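PDB 4PRK: 4-phosphoerythronate dehydrogenase from Lactobacillus jensenii, which probably acts as an NAD-dependent D-lactate dehydrogenase, interconverting pyruvate and D-lactate. Local coordinates for residues A162-D176 / Y186-E198. Numbering follows the deposited sequence.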
# COMPACT_ATOMS: atom_id res chain seq x y z
N ALA A 162 -5.11 -8.97 -6.10
CA ALA A 162 -5.72 -7.66 -6.20
C ALA A 162 -5.10 -6.65 -5.21
O ALA A 162 -4.78 -5.51 -5.57
CB ALA A 162 -7.22 -7.82 -5.97
N GLN A 163 -4.88 -7.09 -3.98
CA GLN A 163 -4.15 -6.27 -2.99
C GLN A 163 -2.76 -5.87 -3.50
O GLN A 163 -2.38 -4.72 -3.43
CB GLN A 163 -4.02 -7.05 -1.65
CG GLN A 163 -5.38 -7.42 -1.04
CD GLN A 163 -5.34 -8.34 0.19
OE1 GLN A 163 -6.14 -9.27 0.31
NE2 GLN A 163 -4.45 -8.04 1.11
N ILE A 164 -2.02 -6.81 -4.03
CA ILE A 164 -0.65 -6.51 -4.51
C ILE A 164 -0.71 -5.59 -5.72
O ILE A 164 -0.07 -4.48 -5.73
CB ILE A 164 0.13 -7.81 -4.83
CG1 ILE A 164 0.33 -8.61 -3.55
CG2 ILE A 164 1.46 -7.54 -5.60
CD1 ILE A 164 0.75 -10.05 -3.85
N PHE A 165 -1.54 -5.95 -6.70
CA PHE A 165 -1.59 -5.07 -7.89
C PHE A 165 -2.07 -3.65 -7.56
O PHE A 165 -1.49 -2.68 -8.04
CB PHE A 165 -2.39 -5.71 -9.04
CG PHE A 165 -1.58 -6.64 -9.90
CD1 PHE A 165 -0.39 -6.23 -10.46
CD2 PHE A 165 -2.02 -7.90 -10.15
CE1 PHE A 165 0.36 -7.09 -11.27
CE2 PHE A 165 -1.29 -8.76 -10.96
CZ PHE A 165 -0.09 -8.35 -11.51
N SER A 166 -3.09 -3.51 -6.74
CA SER A 166 -3.61 -2.16 -6.43
C SER A 166 -2.62 -1.40 -5.58
O SER A 166 -2.53 -0.22 -5.68
CB SER A 166 -4.97 -2.20 -5.77
OG SER A 166 -4.79 -2.94 -4.61
N ALA A 167 -1.80 -2.09 -4.79
CA ALA A 167 -0.81 -1.39 -4.01
C ALA A 167 0.33 -0.87 -4.90
O ALA A 167 0.99 0.07 -4.53
CB ALA A 167 -0.29 -2.25 -2.89
N MET A 168 0.54 -1.46 -6.09
CA MET A 168 1.47 -0.88 -7.07
C MET A 168 0.82 0.23 -7.93
O MET A 168 1.49 0.89 -8.78
CB MET A 168 2.02 -1.97 -7.99
CG MET A 168 2.70 -3.11 -7.26
SD MET A 168 3.62 -4.21 -8.33
CE MET A 168 2.48 -5.50 -8.62
N GLY A 169 -0.47 0.47 -7.73
CA GLY A 169 -1.18 1.51 -8.43
C GLY A 169 -2.01 1.05 -9.63
O GLY A 169 -2.68 1.87 -10.27
N ALA A 170 -2.02 -0.25 -9.94
CA ALA A 170 -2.85 -0.74 -11.03
C ALA A 170 -4.33 -0.61 -10.74
O ALA A 170 -4.75 -0.65 -9.60
CB ALA A 170 -2.54 -2.20 -11.33
N LYS A 171 -5.14 -0.52 -11.80
CA LYS A 171 -6.57 -0.65 -11.64
C LYS A 171 -6.95 -2.12 -11.74
O LYS A 171 -6.57 -2.79 -12.70
CB LYS A 171 -7.32 0.16 -12.71
CG LYS A 171 -8.83 0.04 -12.60
CD LYS A 171 -9.51 0.28 -13.92
CE LYS A 171 -10.23 1.61 -14.01
NZ LYS A 171 -11.41 1.41 -14.91
N VAL A 172 -7.70 -2.65 -10.77
CA VAL A 172 -8.05 -4.04 -10.75
C VAL A 172 -9.57 -4.22 -10.85
O VAL A 172 -10.32 -3.66 -10.06
CB VAL A 172 -7.58 -4.73 -9.45
CG1 VAL A 172 -7.94 -6.23 -9.45
CG2 VAL A 172 -6.11 -4.53 -9.28
N LEU A 173 -9.99 -5.05 -11.80
CA LEU A 173 -11.37 -5.42 -12.02
C LEU A 173 -11.49 -6.90 -11.76
O LEU A 173 -10.55 -7.64 -12.03
CB LEU A 173 -11.79 -5.20 -13.48
CG LEU A 173 -11.75 -3.79 -14.06
CD1 LEU A 173 -11.97 -3.77 -15.54
CD2 LEU A 173 -12.79 -2.91 -13.36
N ALA A 174 -12.64 -7.33 -11.26
CA ALA A 174 -12.86 -8.75 -11.05
C ALA A 174 -14.29 -9.17 -11.39
O ALA A 174 -15.23 -8.46 -11.07
CB ALA A 174 -12.57 -9.09 -9.59
N TYR A 175 -14.43 -10.33 -12.03
CA TYR A 175 -15.71 -10.98 -12.25
C TYR A 175 -15.90 -12.01 -11.17
O TYR A 175 -15.00 -12.78 -10.89
CB TYR A 175 -15.81 -11.68 -13.62
CG TYR A 175 -17.12 -12.50 -13.71
CD1 TYR A 175 -18.35 -11.85 -13.67
CD2 TYR A 175 -17.12 -13.88 -13.73
CE1 TYR A 175 -19.52 -12.56 -13.69
CE2 TYR A 175 -18.29 -14.58 -13.78
CZ TYR A 175 -19.49 -13.91 -13.77
OH TYR A 175 -20.70 -14.57 -13.78
N ASP A 176 -17.05 -12.03 -10.52
CA ASP A 176 -17.34 -13.10 -9.57
C ASP A 176 -18.84 -13.32 -9.41
O ASP A 176 -19.62 -12.45 -9.73
CB ASP A 176 -16.66 -12.82 -8.21
CG ASP A 176 -16.41 -14.11 -7.39
OD1 ASP A 176 -17.11 -15.14 -7.55
OD2 ASP A 176 -15.52 -14.10 -6.55
N TYR A 186 -9.66 -2.85 -3.01
CA TYR A 186 -8.62 -3.24 -3.94
C TYR A 186 -9.10 -3.59 -5.36
O TYR A 186 -8.28 -3.75 -6.26
CB TYR A 186 -7.91 -4.44 -3.39
CG TYR A 186 -7.44 -4.27 -1.98
CD1 TYR A 186 -6.44 -3.32 -1.69
CD2 TYR A 186 -7.95 -5.03 -0.95
CE1 TYR A 186 -5.95 -3.16 -0.38
CE2 TYR A 186 -7.47 -4.88 0.37
CZ TYR A 186 -6.47 -3.93 0.65
OH TYR A 186 -5.97 -3.69 1.93
N LEU A 187 -10.39 -3.74 -5.58
CA LEU A 187 -10.87 -4.09 -6.92
C LEU A 187 -12.24 -3.52 -7.11
O LEU A 187 -12.81 -3.06 -6.16
CB LEU A 187 -10.88 -5.60 -7.13
CG LEU A 187 -11.74 -6.45 -6.20
CD1 LEU A 187 -13.22 -6.44 -6.58
CD2 LEU A 187 -11.21 -7.87 -6.20
N THR A 188 -12.75 -3.55 -8.35
CA THR A 188 -14.12 -3.13 -8.69
C THR A 188 -14.75 -4.29 -9.42
O THR A 188 -14.17 -4.83 -10.40
CB THR A 188 -14.08 -1.96 -9.64
OG1 THR A 188 -13.48 -0.83 -8.98
CG2 THR A 188 -15.50 -1.60 -10.15
N TYR A 189 -15.90 -4.76 -8.92
CA TYR A 189 -16.61 -5.82 -9.60
C TYR A 189 -17.16 -5.34 -10.98
O TYR A 189 -17.48 -4.19 -11.15
CB TYR A 189 -17.72 -6.32 -8.72
CG TYR A 189 -17.29 -7.14 -7.52
CD1 TYR A 189 -16.80 -8.42 -7.67
CD2 TYR A 189 -17.50 -6.68 -6.25
CE1 TYR A 189 -16.45 -9.20 -6.58
CE2 TYR A 189 -17.16 -7.45 -5.15
CZ TYR A 189 -16.63 -8.72 -5.34
OH TYR A 189 -16.29 -9.49 -4.28
N ALA A 190 -17.15 -6.25 -11.93
CA ALA A 190 -17.54 -5.98 -13.29
C ALA A 190 -18.01 -7.25 -13.96
O ALA A 190 -17.79 -8.33 -13.47
CB ALA A 190 -16.40 -5.37 -14.08
N ASP A 191 -18.68 -7.08 -15.09
CA ASP A 191 -19.17 -8.18 -15.89
C ASP A 191 -18.02 -8.94 -16.51
O ASP A 191 -16.98 -8.39 -16.77
CB ASP A 191 -20.07 -7.66 -17.00
CG ASP A 191 -21.36 -7.11 -16.49
OD1 ASP A 191 -21.76 -7.43 -15.37
OD2 ASP A 191 -21.98 -6.35 -17.23
N PHE A 192 -18.26 -10.20 -16.77
CA PHE A 192 -17.24 -11.08 -17.26
C PHE A 192 -16.72 -10.55 -18.58
O PHE A 192 -15.53 -10.55 -18.82
CB PHE A 192 -17.84 -12.47 -17.41
CG PHE A 192 -16.94 -13.47 -18.08
CD1 PHE A 192 -16.05 -14.21 -17.34
CD2 PHE A 192 -17.01 -13.68 -19.43
CE1 PHE A 192 -15.23 -15.13 -17.95
CE2 PHE A 192 -16.20 -14.60 -20.05
CZ PHE A 192 -15.30 -15.33 -19.30
N ASP A 193 -17.61 -10.10 -19.45
CA ASP A 193 -17.17 -9.57 -20.73
C ASP A 193 -16.34 -8.29 -20.63
O ASP A 193 -15.37 -8.14 -21.33
CB ASP A 193 -18.32 -9.47 -21.74
CG ASP A 193 -19.41 -8.52 -21.31
OD1 ASP A 193 -19.54 -8.26 -20.11
OD2 ASP A 193 -20.15 -8.05 -22.19
N THR A 194 -16.72 -7.38 -19.73
CA THR A 194 -15.94 -6.18 -19.48
C THR A 194 -14.51 -6.52 -19.05
O THR A 194 -13.56 -5.91 -19.49
CB THR A 194 -16.59 -5.37 -18.36
OG1 THR A 194 -17.96 -5.19 -18.67
CG2 THR A 194 -15.95 -4.03 -18.21
N VAL A 195 -14.38 -7.51 -18.20
CA VAL A 195 -13.07 -7.91 -17.67
C VAL A 195 -12.16 -8.38 -18.81
O VAL A 195 -11.03 -7.90 -18.93
CB VAL A 195 -13.21 -8.99 -16.57
CG1 VAL A 195 -11.84 -9.63 -16.26
CG2 VAL A 195 -13.84 -8.39 -15.30
N LEU A 196 -12.64 -9.31 -19.65
CA LEU A 196 -11.86 -9.79 -20.77
C LEU A 196 -11.55 -8.68 -21.75
O LEU A 196 -10.46 -8.63 -22.31
CB LEU A 196 -12.61 -10.87 -21.53
CG LEU A 196 -12.86 -12.17 -20.79
CD1 LEU A 196 -13.51 -13.14 -21.79
CD2 LEU A 196 -11.54 -12.72 -20.23
N LYS A 197 -12.48 -7.76 -21.93
CA LYS A 197 -12.24 -6.69 -22.89
C LYS A 197 -11.29 -5.59 -22.42
O LYS A 197 -10.57 -5.04 -23.22
CB LYS A 197 -13.56 -6.08 -23.36
CG LYS A 197 -14.20 -6.82 -24.55
CD LYS A 197 -15.15 -7.93 -24.12
CE LYS A 197 -15.80 -8.64 -25.30
NZ LYS A 197 -17.12 -8.04 -25.66
N GLU A 198 -11.27 -5.28 -21.13
CA GLU A 198 -10.58 -4.11 -20.64
C GLU A 198 -9.28 -4.47 -19.92
O GLU A 198 -8.45 -3.59 -19.66
CB GLU A 198 -11.45 -3.35 -19.66
CG GLU A 198 -12.88 -3.12 -20.14
CD GLU A 198 -13.06 -1.84 -20.88
OE1 GLU A 198 -12.12 -1.03 -20.92
OE2 GLU A 198 -14.14 -1.64 -21.44
O HOH W 1 -15.50 -11.96 -4.75
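Tyr175 and Phe192 both swing CG anti to the backbone N (chi1 172° and 173°), and this sets the two rings against each other where strand 171-175 runs out beside the start of helix 192-198. The edge of Phe192 points at the face of Tyr175 in a T-shaped stack, planes 80° apart and centroids 5.6 Å apart. Over the centre of that same tyrosine ring sits Phe192 CB, a CH-pi contact, while Ala190 O lies in the ring plane at its edge.

Between the strands the pairing is parallel. Thr188 N donates to Val172 O, Ala174 N to Thr188 O at 3.1 Å, and Ala190 N to Ala174 O, so the backbone of 188-190 is stitched along one side of strand 171-175. Leu173 and Thr188 share a sheet face and lie side by side; Val195 and Glu198 of the helix come up to this leucine, with Val195 CG2 4.2 Å from its CB. On the opposite face, Leu187 CD2 touches both Ala162 CB and Ala174 CB, at 4.0 and 3.9 Å, wedging between helix 155-167 and the strand.

On helix 155-167, next to Ala162, Gln163 lays its CG over a face of the Tyr186 ring, 3.7 Å from the centroid, and Ser166 OG meets that ring at its edge while bonding Ala162 O. Gln163 NE2 bonds Tyr186 OH of a neighbouring subunit, and Tyr186 OH bonds Gln163 NE2 of that same subunit, so this corner belongs to the subunit interface. Just past the end of strand 171-175, a water links Asp176 OD2 (2.8 Å) to Tyr189 OH, which also bonds Asn180 N.

Strand 188-189 forms one edge of the sheet, next to 171-175; with strand 148-152 they make the 3-2-1 half of the parallel sheet, as in the Rossmann fold of NAD-binding domains.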